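Local coordinates for Lmo0181 protein (Listeria monocytogenes serovar 1/2a, PDB 5F7V) that binds the cyclic tetrasaccharide cycloalternan as an extracellular lipoprotein and probably hands it to an ABC transporter for uptake, at residues P69-L74 with E295-F300; K99-S104 with F300-S305. All blocks are in the same frame, centred on the assembly; numbering follows the deposited sequence.

Contact 1: residues P69-L74 with E295-F300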
ATOM      1  N   PRO A  69       7.329 -14.741  15.481  1.00 10.24           N
ATOM      2  CA  PRO A  69       7.946 -13.552  16.060  1.00  9.63           C
ATOM      3  C   PRO A  69       7.067 -13.004  17.184  1.00  8.88           C
ATOM      4  O   PRO A  69       5.860 -13.141  17.141  1.00  8.62           O
ATOM      5  CB  PRO A  69       7.976 -12.562  14.886  1.00  9.41           C
ATOM      6  CG  PRO A  69       7.666 -13.343  13.648  1.00  9.85           C
ATOM      7  CD  PRO A  69       6.863 -14.524  14.100  1.00 10.07           C
ATOM      8  N   ASP A  70       7.655 -12.383  18.199  1.00  8.66           N
ATOM      9  CA  ASP A  70       6.836 -11.808  19.250  1.00  8.26           C
ATOM     10  C   ASP A  70       5.945 -10.695  18.739  1.00  7.59           C
ATOM     11  O   ASP A  70       4.805 -10.600  19.169  1.00  7.47           O
ATOM     12  CB  ASP A  70       7.696 -11.272  20.377  1.00  8.56           C
ATOM     13  CG  ASP A  70       8.548 -12.324  21.022  1.00  9.21           C
ATOM     14  OD1 ASP A  70       7.981 -13.272  21.605  1.00  9.80           O
ATOM     15  OD2 ASP A  70       9.778 -12.205  20.915  1.00  9.69           O
ATOM     16  N   ALA A  71       6.481  -9.871  17.850  1.00  7.46           N
ATOM     17  CA  ALA A  71       5.735  -8.779  17.259  1.00  7.11           C
ATOM     18  C   ALA A  71       5.950  -8.885  15.755  1.00  7.09           C
ATOM     19  O   ALA A  71       7.044  -9.233  15.317  1.00  7.44           O
ATOM     20  CB  ALA A  71       6.227  -7.455  17.787  1.00  7.16           C
ATOM     21  N   PHE A  72       4.942  -8.555  14.952  1.00  6.79           N
ATOM     22  CA  PHE A  72       5.122  -8.591  13.513  1.00  6.82           C
ATOM     23  C   PHE A  72       4.184  -7.635  12.818  1.00  6.50           C
ATOM     24  O   PHE A  72       3.083  -7.367  13.277  1.00  6.28           O
ATOM     25  CB  PHE A  72       4.985 -10.019  12.955  1.00  7.08           C
ATOM     26  CG  PHE A  72       3.770 -10.775  13.385  1.00  7.04           C
ATOM     27  CD1 PHE A  72       2.596 -10.703  12.690  1.00  6.96           C
ATOM     28  CD2 PHE A  72       3.821 -11.585  14.519  1.00  7.39           C
ATOM     29  CE1 PHE A  72       1.491 -11.440  13.090  1.00  7.18           C
ATOM     30  CE2 PHE A  72       2.709 -12.328  14.914  1.00  7.57           C
ATOM     31  CZ  PHE A  72       1.540 -12.263  14.175  1.00  7.51           C
ATOM     32  N   GLU A  73       4.670  -7.156  11.690  1.00  6.59           N
ATOM     33  CA  GLU A  73       3.951  -6.193  10.866  1.00  6.38           C
ATOM     34  C   GLU A  73       2.887  -6.887  10.030  1.00  6.22           C
ATOM     35  O   GLU A  73       3.088  -7.983   9.509  1.00  6.44           O
ATOM     36  CB  GLU A  73       4.935  -5.477   9.963  1.00  6.70           C
ATOM     37  CG  GLU A  73       4.463  -4.116   9.550  1.00  6.62           C
ATOM     38  CD  GLU A  73       5.490  -3.337   8.790  1.00  7.10           C
ATOM     39  OE1 GLU A  73       6.348  -3.945   8.114  1.00  7.49           O
ATOM     40  OE2 GLU A  73       5.432  -2.083   8.827  1.00  7.25           O
ATOM     41  N   LEU A  74       1.756  -6.212   9.877  1.00  5.98           N
ATOM     42  CA  LEU A  74       0.654  -6.651   8.983  1.00  5.89           C
ATOM     43  C   LEU A  74       0.169  -5.441   8.260  1.00  5.79           C
ATOM     44  O   LEU A  74       0.240  -4.348   8.754  1.00  5.80           O
ATOM     45  CB  LEU A  74      -0.525  -7.257   9.733  1.00  5.87           C
ATOM     46  CG  LEU A  74      -0.192  -8.568  10.438  1.00  6.18           C
ATOM     47  CD1 LEU A  74      -1.360  -8.957  11.335  1.00  6.39           C
ATOM     48  CD2 LEU A  74       0.155  -9.687   9.504  1.00  6.55           C
ATOM     49  N   GLU A 295       3.923  -8.289  27.079  1.00  9.41           N
ATOM     50  CA  GLU A 295       3.984  -6.928  27.579  1.00  9.64           C
ATOM     51  C   GLU A 295       5.071  -6.152  26.845  1.00  8.79           C
ATOM     52  O   GLU A 295       4.826  -5.027  26.401  1.00  8.29           O
ATOM     53  CB  GLU A 295       4.232  -6.930  29.096  1.00 11.14           C
ATOM     54  CG  GLU A 295       4.248  -5.548  29.741  1.00 12.36           C
ATOM     55  CD  GLU A 295       2.996  -4.713  29.536  1.00 13.11           C
ATOM     56  OE1 GLU A 295       1.884  -5.294  29.426  1.00 13.98           O
ATOM     57  OE2 GLU A 295       3.128  -3.444  29.479  1.00 14.77           O
ATOM     58  N   ALA A 296       6.251  -6.752  26.724  1.00  8.53           N
ATOM     59  CA  ALA A 296       7.353  -6.088  26.030  1.00  8.16           C
ATOM     60  C   ALA A 296       7.034  -5.855  24.557  1.00  7.25           C
ATOM     61  O   ALA A 296       7.337  -4.812  23.999  1.00  6.96           O
ATOM     62  CB  ALA A 296       8.623  -6.906  26.159  1.00  8.67           C
ATOM     63  N   ALA A 297       6.422  -6.827  23.890  1.00  6.85           N
ATOM     64  CA  ALA A 297       6.036  -6.700  22.472  1.00  6.28           C
ATOM     65  C   ALA A 297       5.006  -5.608  22.294  1.00  5.92           C
ATOM     66  O   ALA A 297       5.106  -4.806  21.368  1.00  5.58           O
ATOM     67  CB  ALA A 297       5.552  -8.037  21.960  1.00  6.28           C
ATOM     68  N   PHE A 298       4.027  -5.561  23.198  1.00  6.13           N
ATOM     69  CA  PHE A 298       3.061  -4.500  23.200  1.00  6.04           C
ATOM     70  C   PHE A 298       3.680  -3.134  23.397  1.00  6.18           C
ATOM     71  O   PHE A 298       3.300  -2.166  22.728  1.00  5.92           O
ATOM     72  CB  PHE A 298       1.960  -4.736  24.244  1.00  6.52           C
ATOM     73  CG  PHE A 298       0.996  -3.596  24.280  1.00  6.64           C
ATOM     74  CD1 PHE A 298       0.045  -3.461  23.273  1.00  6.37           C
ATOM     75  CD2 PHE A 298       1.115  -2.599  25.223  1.00  7.13           C
ATOM     76  CE1 PHE A 298      -0.795  -2.355  23.254  1.00  6.59           C
ATOM     77  CE2 PHE A 298       0.259  -1.521  25.207  1.00  7.38           C
ATOM     78  CZ  PHE A 298      -0.717  -1.404  24.229  1.00  7.11           C
ATOM     79  N   LYS A 299       4.664  -3.040  24.290  1.00  6.82           N
ATOM     80  CA  LYS A 299       5.299  -1.733  24.506  1.00  7.33           C
ATOM     81  C   LYS A 299       5.985  -1.265  23.220  1.00  6.73           C
ATOM     82  O   LYS A 299       5.949  -0.085  22.867  1.00  6.76           O
ATOM     83  CB  LYS A 299       6.311  -1.785  25.627  1.00  8.51           C
ATOM     84  CG  LYS A 299       5.673  -1.800  26.998  1.00  9.62           C
ATOM     85  CD  LYS A 299       6.790  -1.916  28.018  1.00 11.07           C
ATOM     86  CE  LYS A 299       6.272  -2.017  29.406  1.00 12.42           C
ATOM     87  NZ  LYS A 299       5.434  -0.848  29.730  1.00 13.11           N
ATOM     88  N   PHE A 300       6.629  -2.180  22.513  1.00  6.34           N
ATOM     89  CA  PHE A 300       7.240  -1.820  21.245  1.00  6.02           C
ATOM     90  C   PHE A 300       6.160  -1.442  20.214  1.00  5.50           C
ATOM     91  O   PHE A 300       6.312  -0.417  19.515  1.00  5.42           O
ATOM     92  CB  PHE A 300       8.085  -2.981  20.724  1.00  6.02           C
ATOM     93  CG  PHE A 300       8.722  -2.670  19.394  1.00  5.89           C
ATOM     94  CD1 PHE A 300       9.700  -1.691  19.323  1.00  6.29           C
ATOM     95  CD2 PHE A 300       8.267  -3.262  18.215  1.00  5.53           C
ATOM     96  CE1 PHE A 300      10.269  -1.359  18.096  1.00  6.29           C
ATOM     97  CE2 PHE A 300       8.846  -2.951  17.015  1.00  5.54           C
ATOM     98  CZ  PHE A 300       9.831  -1.996  16.947  1.00  5.88           C
TER

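Contact 2: residues K99-S104 with F300-S305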
ATOM      1  N   LYS A  99      -2.111   3.837  30.041  1.00 22.33           N
ATOM      2  CA  LYS A  99      -3.026   4.861  30.545  1.00 25.57           C
ATOM      3  C   LYS A  99      -3.043   6.162  29.778  1.00 27.20           C
ATOM      4  O   LYS A  99      -4.070   6.833  29.686  1.00 29.25           O
ATOM      5  CB  LYS A  99      -2.681   5.240  31.987  1.00 27.78           C
ATOM      6  CG  LYS A  99      -2.717   4.152  33.037  1.00 28.35           C
ATOM      7  CD  LYS A  99      -3.898   3.203  32.898  1.00 28.33           C
ATOM      8  CE  LYS A  99      -5.281   3.831  32.968  1.00 30.41           C
ATOM      9  NZ  LYS A  99      -6.253   2.705  32.770  1.00 30.29           N
ATOM     10  N   ASP A 100      -1.875   6.493  29.260  1.00 22.12           N
ATOM     11  CA  ASP A 100      -1.706   7.710  28.491  1.00 23.42           C
ATOM     12  C   ASP A 100      -1.987   7.533  27.002  1.00 21.60           C
ATOM     13  O   ASP A 100      -2.175   8.565  26.348  1.00 22.31           O
ATOM     14  CB  ASP A 100      -0.271   8.205  28.625  1.00 25.74           C
ATOM     15  CG  ASP A 100       0.709   7.208  28.063  1.00 26.15           C
ATOM     16  OD1 ASP A 100       0.708   6.098  28.650  1.00 29.70           O
ATOM     17  OD2 ASP A 100       1.419   7.516  27.082  1.00 28.40           O
ATOM     18  N   PHE A 101      -1.976   6.312  26.429  1.00 19.26           N
ATOM     19  CA  PHE A 101      -2.264   6.096  24.995  1.00 17.28           C
ATOM     20  C   PHE A 101      -3.678   6.576  24.727  1.00 16.24           C
ATOM     21  O   PHE A 101      -4.617   6.223  25.442  1.00 17.00           O
ATOM     22  CB  PHE A 101      -2.088   4.605  24.585  1.00 16.53           C
ATOM     23  CG  PHE A 101      -2.497   4.259  23.173  1.00 15.54           C
ATOM     24  CD1 PHE A 101      -1.715   4.604  22.075  1.00 15.46           C
ATOM     25  CD2 PHE A 101      -3.660   3.545  22.935  1.00 15.17           C
ATOM     26  CE1 PHE A 101      -2.083   4.278  20.786  1.00 15.05           C
ATOM     27  CE2 PHE A 101      -4.035   3.187  21.639  1.00 14.72           C
ATOM     28  CZ  PHE A 101      -3.262   3.587  20.570  1.00 14.42           C
ATOM     29  N   ASP A 102      -3.799   7.415  23.705  1.00 15.13           N
ATOM     30  CA  ASP A 102      -5.062   8.088  23.404  1.00 14.59           C
ATOM     31  C   ASP A 102      -5.317   7.840  21.917  1.00 13.51           C
ATOM     32  O   ASP A 102      -4.835   8.552  21.044  1.00 13.09           O
ATOM     33  CB  ASP A 102      -5.010   9.584  23.750  1.00 15.30           C
ATOM     34  CG  ASP A 102      -6.297  10.314  23.409  1.00 15.51           C
ATOM     35  OD1 ASP A 102      -7.258   9.704  22.885  1.00 14.72           O
ATOM     36  OD2 ASP A 102      -6.390  11.528  23.650  1.00 16.24           O
ATOM     37  N   PRO A 103      -6.095   6.801  21.586  1.00 12.91           N
ATOM     38  CA  PRO A 103      -6.309   6.569  20.152  1.00 12.23           C
ATOM     39  C   PRO A 103      -7.109   7.643  19.395  1.00 12.12           C
ATOM     40  O   PRO A 103      -7.099   7.654  18.168  1.00 11.62           O
ATOM     41  CB  PRO A 103      -6.937   5.178  20.118  1.00 12.22           C
ATOM     42  CG  PRO A 103      -7.483   4.950  21.451  1.00 12.74           C
ATOM     43  CD  PRO A 103      -6.691   5.762  22.434  1.00 13.14           C
ATOM     44  N   SER A 104      -7.752   8.576  20.115  1.00 12.47           N
ATOM     45  CA  SER A 104      -8.449   9.678  19.458  1.00 12.98           C
ATOM     46  C   SER A 104      -7.517  10.663  18.755  1.00 12.90           C
ATOM     47  O   SER A 104      -7.969  11.460  17.950  1.00 13.52           O
ATOM     48  CB  SER A 104      -9.396  10.439  20.393  1.00 13.94           C
ATOM     49  OG  SER A 104      -8.718  11.294  21.295  1.00 14.72           O
ATOM     50  N   PHE A 300       6.629  -2.180  22.513  1.00  6.34           N
ATOM     51  CA  PHE A 300       7.240  -1.820  21.245  1.00  6.02           C
ATOM     52  C   PHE A 300       6.160  -1.442  20.214  1.00  5.50           C
ATOM     53  O   PHE A 300       6.312  -0.417  19.515  1.00  5.42           O
ATOM     54  CB  PHE A 300       8.085  -2.981  20.724  1.00  6.02           C
ATOM     55  CG  PHE A 300       8.722  -2.670  19.394  1.00  5.89           C
ATOM     56  CD1 PHE A 300       9.700  -1.691  19.323  1.00  6.29           C
ATOM     57  CD2 PHE A 300       8.267  -3.262  18.215  1.00  5.53           C
ATOM     58  CE1 PHE A 300      10.269  -1.359  18.096  1.00  6.29           C
ATOM     59  CE2 PHE A 300       8.846  -2.951  17.015  1.00  5.54           C
ATOM     60  CZ  PHE A 300       9.831  -1.996  16.947  1.00  5.88           C
ATOM     61  N   ALA A 301       5.076  -2.215  20.092  1.00  5.29           N
ATOM     62  CA  ALA A 301       3.993  -1.860  19.190  1.00  5.03           C
ATOM     63  C   ALA A 301       3.399  -0.504  19.484  1.00  5.25           C
ATOM     64  O   ALA A 301       3.095   0.278  18.567  1.00  5.05           O
ATOM     65  CB  ALA A 301       2.907  -2.943  19.191  1.00  5.01           C
ATOM     66  N   SER A 302       3.197  -0.222  20.771  0.70  5.63           N
ATOM     67  CA  SER A 302       2.637   1.041  21.209  0.70  6.03           C
ATOM     68  C   SER A 302       3.581   2.195  20.882  0.70  6.12           C
ATOM     69  O   SER A 302       3.150   3.250  20.415  0.70  6.16           O
ATOM     70  CB  SER A 302       2.299   0.977  22.701  0.70  6.68           C
ATOM     71  OG  SER A 302       1.716   2.219  23.091  0.70  7.31           O
ATOM     72  N   PHE A 303       4.872   2.021  21.146  1.00  6.33           N
ATOM     73  CA  PHE A 303       5.893   3.002  20.776  1.00  6.56           C
ATOM     74  C   PHE A 303       5.833   3.327  19.282  1.00  6.10           C
ATOM     75  O   PHE A 303       5.804   4.478  18.853  1.00  6.26           O
ATOM     76  CB  PHE A 303       7.295   2.470  21.184  1.00  6.91           C
ATOM     77  CG  PHE A 303       8.448   3.307  20.708  1.00  7.29           C
ATOM     78  CD1 PHE A 303       9.009   3.087  19.456  1.00  7.03           C
ATOM     79  CD2 PHE A 303       8.990   4.302  21.514  1.00  8.21           C
ATOM     80  CE1 PHE A 303      10.078   3.867  19.015  1.00  7.58           C
ATOM     81  CE2 PHE A 303      10.070   5.059  21.056  1.00  8.74           C
ATOM     82  CZ  PHE A 303      10.614   4.835  19.812  1.00  8.41           C
ATOM     83  N   MET A 304       5.831   2.303  18.459  1.00  5.66           N
ATOM     84  CA  MET A 304       5.828   2.490  17.023  1.00  5.56           C
ATOM     85  C   MET A 304       4.539   3.183  16.639  1.00  5.54           C
ATOM     86  O   MET A 304       4.558   3.981  15.708  1.00  5.96           O
ATOM     87  CB  MET A 304       5.951   1.146  16.316  1.00  5.26           C
ATOM     88  CG  MET A 304       7.318   0.533  16.423  1.00  5.59           C
ATOM     89  SD  MET A 304       8.615   1.397  15.554  1.00  6.14           S
ATOM     90  CE  MET A 304       8.366   0.779  13.869  1.00  5.88           C
ATOM     91  N   SER A 305       3.431   2.972  17.336  1.00  5.60           N
ATOM     92  CA  SER A 305       2.162   3.548  16.962  1.00  5.80           C
ATOM     93  C   SER A 305       2.079   5.038  17.274  1.00  6.32           C
ATOM     94  O   SER A 305       1.662   5.851  16.421  1.00  6.52           O
ATOM     95  CB  SER A 305       1.037   2.797  17.686  1.00  6.02           C
ATOM     96  OG  SER A 305      -0.218   3.301  17.299  1.00  6.40           O
TER

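Contact 1: residues P69-L74 with E295-F300
Asp70 and Ala71 both meet helix 294-306 at the methyl group of Ala297. The CB of Asp70 lies 4.2 Å from Ala297 CB, and the backbone O of Asp70 approaches the same Ala297 CB to 3.9 Å as a plain van der Waals neighbour. Beyond CB the aspartate leaves the helix: with CG beside the backbone N and anti to the carbonyl carbon (chi1 -60°), the carboxylate turns away from the methyl. At its tip OD1 is hydrogen-bonded to Ser291 OG, in the loop leading into the helix. The side chain thus touches the helix with its apolar root and the preceding loop with its charged end. One residue on, Ala71 CB sits 4.3 Å from Ala297 CB, methyl against methyl. These two small side chains let strand and helix come close, with Ala71 CA and Ala297 CA 5.6 Å apart. Strand 71-75 lies between parallel strand 13-19 and antiparallel strand 278-287, the strand order of a type II periplasmic-binding-protein lobe, and helix 294-306 packs on one face of this sheet. Strand 278-287 adds apolar neighbours on both sides of the contact: Ala71 touches Ile285, and Ala297 touches Val287. The alternation of the strand sends Phe72 to helix 52-64 instead, where its ring meets Tyr55, Leu59 and Ile63. Three residues, about one turn, after Ala297, Phe300 brings ring atom CD2 to 4.7 Å from Ala71 CB, a looser approach; its ring packs edge-to-face with Tyr17 and Phe36.

Contact 2: residues K99-S104 with F300-S305
Phe101 reaches across to two serines one turn apart on helix 294-306. Its CG stands anti to the backbone N (chi1 174°), carrying the ring to the helix, where CE1 comes within 4.1 Å of Ser305 OG and CD1 within 4.3 Å of Ser302 OG. Both hydroxyls approach the ring obliquely and are used elsewhere: Ser305 OG is hydrogen-bonded to Val124 O of strand 119-135, and Ser302 OG to Asp98 OD2, although Ser302 has two conformers and its details are less certain. Met123 and Tyr111 also pack against the Phe101 ring. Next, Asp102 turns back on its own loop: OD1 accepts from Ser104 N at 3.0 Å in an Asx turn and from Ser104 OG at 2.7 Å. Both donors come from the same face of the carboxylate plane, the backbone N at 44° out of it. Pro103, between them, places its N over one face of the Phe101 ring, 4.1 Å above the plane and displaced toward the rim. Ser104 lies in a short 3-10 turn. An Asx turn thus follows the phenylalanine by which this loop packs on helix 294-306, a helix of the type II substrate-binding fold.

In the fold
From the N terminus, strand 71-75 supplies the first half of contact 1, and the loop after helix 92-97 supplies the first half of contact 2. The chain then enters strand 119-135, visits the other lobe, consistent with the type II binding-protein topology, and returns along strand 278-287. Helix 294-306 follows and closes both long loops: its first turns complete contact 1 and its later turns contact 2, with Phe300 common to both ranges. The segments alternate along the sequence, so the two closures cross without nesting. The centres of the two contacts are about 13 Å apart, and this one helix ties a central strand of the sheet to the peripheral loop 99-104.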